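Local coordinates for protein oxidoreductase (Corynebacterium diphtheriae, PDB 3K1Y) that probably acts as an FMN-dependent oxidoreductase of the NADPH-dependent FMN reductase family, with a flavodoxin-like fold, at residues 105-108 and 109-113. Sequence-based numbering, arbitrary orientation.
Sequences KMFF and DILDT
Lys105 sends its CG beside its own carbonyl carbon (chi1 -176°) and then bends at chi2 and chi4, which carries the chain alongside the Asp109 carboxylate one helical turn on, while Asp109 CG, anti to its carbonyl carbon (chi1 -64°), leans back along the helix toward the lysine. NZ of Lys105 reaches OD1 of Asp109 at 2.7 Å, a salt bridge using the syn lone pair of OD1. The two side chains cross at about a right angle, and lysine suits the place because its flexible arm can bend to bring N-H donors to three oxygens: besides Asp109 OD1, NZ bonds to the carbonyls of Phe96 and Tyr100 of a second subunit. OD2 of Asp109 accepts the amide of Gly102 of that subunit.

The buried rings of Phe107 and Phe108 each receive one methyl of Leu111. CD2 of Leu111 lies over the face of the Phe107 ring, 4.2 Å from its centroid, a CH-pi contact; Leu111 CD1 meets Phe108 CD1 obliquely at 3.8 Å, the two side chains lying side by side. A forked leucine suits this double role, and Leu83 of helix 74-85 and Leu143 of helix 135-146 extend the apolar packing.

Along the backbone, Asp109 N bonds to Lys105 O at 2.9 Å, the regular i to i+4 link. Ile110 N is shared between Met106 O and, weakly, Phe107 O; Leu111 N then takes its i-3 partner Phe108 O at 3.0 Å, with only a weak bond to Phe107 O, a 3-10-like last turn. This is the C-terminal turn of helix 102-110, the crossover helix between parallel strands 88-94 and 120-127 of a flavodoxin-like fold, used here at a subunit interface.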
loop_
_atom_site.group_PDB
_atom_site.type_symbol
_atom_site.label_atom_id
_atom_site.label_comp_id
_atom_site.label_asym_id
_atom_site.label_seq_id
_atom_site.Cartn_x
_atom_site.Cartn_y
_atom_site.Cartn_z
ATOM N N LYS A 105 0.854 -14.901 -7.004
ATOM C CA LYS A 105 2.173 -14.372 -6.675
ATOM C C LYS A 105 3.285 -15.335 -7.068
ATOM O O LYS A 105 4.328 -14.922 -7.586
ATOM C CB LYS A 105 2.272 -14.061 -5.176
ATOM C CG LYS A 105 3.596 -13.412 -4.749
ATOM C CD LYS A 105 3.875 -12.142 -5.563
ATOM C CE LYS A 105 4.869 -11.216 -4.863
ATOM N NZ LYS A 105 6.185 -11.845 -4.560
HETATM N N MSE A 106 3.060 -16.619 -6.827
HETATM C CA MSE A 106 4.058 -17.619 -7.144
HETATM C C MSE A 106 4.488 -17.545 -8.599
HETATM O O MSE A 106 5.680 -17.531 -8.899
HETATM C CB MSE A 106 3.516 -19.006 -6.832
HETATM C CG MSE A 106 4.569 -20.090 -6.850
HETATM SE SE MSE A 106 3.820 -21.726 -6.189
HETATM C CE MSE A 106 3.854 -21.320 -4.286
ATOM N N PHE A 107 3.517 -17.492 -9.504
ATOM C CA PHE A 107 3.818 -17.422 -10.928
ATOM C C PHE A 107 4.822 -16.303 -11.191
ATOM O O PHE A 107 5.899 -16.542 -11.747
ATOM C CB PHE A 107 2.543 -17.176 -11.744
ATOM C CG PHE A 107 2.783 -17.080 -13.234
ATOM C CD1 PHE A 107 3.085 -18.217 -13.983
ATOM C CD2 PHE A 107 2.719 -15.849 -13.885
ATOM C CE1 PHE A 107 3.320 -18.128 -15.364
ATOM C CE2 PHE A 107 2.950 -15.748 -15.257
ATOM C CZ PHE A 107 3.251 -16.895 -15.999
ATOM N N PHE A 108 4.477 -15.087 -10.785
ATOM C CA PHE A 108 5.379 -13.962 -10.985
ATOM C C PHE A 108 6.748 -14.206 -10.364
ATOM O O PHE A 108 7.768 -13.912 -10.988
ATOM C CB PHE A 108 4.752 -12.682 -10.440
ATOM C CG PHE A 108 3.612 -12.194 -11.269
ATOM C CD1 PHE A 108 3.842 -11.404 -12.390
ATOM C CD2 PHE A 108 2.309 -12.603 -10.990
ATOM C CE1 PHE A 108 2.798 -11.032 -13.228
ATOM C CE2 PHE A 108 1.253 -12.236 -11.823
ATOM C CZ PHE A 108 1.499 -11.451 -12.944
ATOM N N ASP A 109 6.781 -14.752 -9.149
ATOM C CA ASP A 109 8.064 -15.032 -8.507
ATOM C C ASP A 109 8.953 -15.876 -9.422
ATOM O O ASP A 109 10.171 -15.701 -9.469
ATOM C CB ASP A 109 7.874 -15.801 -7.192
ATOM C CG ASP A 109 7.119 -15.008 -6.145
ATOM O OD1 ASP A 109 7.171 -13.760 -6.173
ATOM O OD2 ASP A 109 6.489 -15.641 -5.277
ATOM N N ILE A 110 8.324 -16.794 -10.148
ATOM C CA ILE A 110 9.022 -17.722 -11.032
ATOM C C ILE A 110 9.623 -17.113 -12.298
ATOM O O ILE A 110 10.533 -17.688 -12.889
ATOM C CB ILE A 110 8.062 -18.904 -11.415
ATOM C CG1 ILE A 110 8.690 -20.223 -10.998
ATOM C CG2 ILE A 110 7.747 -18.915 -12.908
ATOM C CD1 ILE A 110 8.876 -20.362 -9.501
ATOM N N LEU A 111 9.119 -15.953 -12.706
ATOM C CA LEU A 111 9.587 -15.289 -13.927
ATOM C C LEU A 111 10.987 -14.699 -13.819
ATOM O O LEU A 111 11.470 -14.434 -12.718
ATOM C CB LEU A 111 8.616 -14.173 -14.314
ATOM C CG LEU A 111 7.129 -14.523 -14.432
ATOM C CD1 LEU A 111 6.340 -13.234 -14.645
ATOM C CD2 LEU A 111 6.890 -15.511 -15.581
ATOM N N ASP A 112 11.638 -14.505 -14.966
ATOM C CA ASP A 112 12.967 -13.899 -14.985
ATOM C C ASP A 112 12.801 -12.459 -14.506
ATOM O O ASP A 112 11.704 -11.906 -14.536
ATOM C CB ASP A 112 13.567 -13.859 -16.399
ATOM C CG ASP A 112 13.913 -15.232 -16.944
ATOM O OD1 ASP A 112 14.339 -16.104 -16.152
ATOM O OD2 ASP A 112 13.779 -15.431 -18.174
ATOM N N THR A 113 13.896 -11.846 -14.083
ATOM C CA THR A 113 13.848 -10.472 -13.613
ATOM C C THR A 113 13.203 -9.554 -14.646
ATOM O O THR A 113 12.359 -8.725 -14.309
ATOM C CB THR A 113 15.270 -9.939 -13.306
ATOM O OG1 THR A 113 15.886 -10.761 -12.305
ATOM C CG2 THR A 113 15.208 -8.504 -12.799
#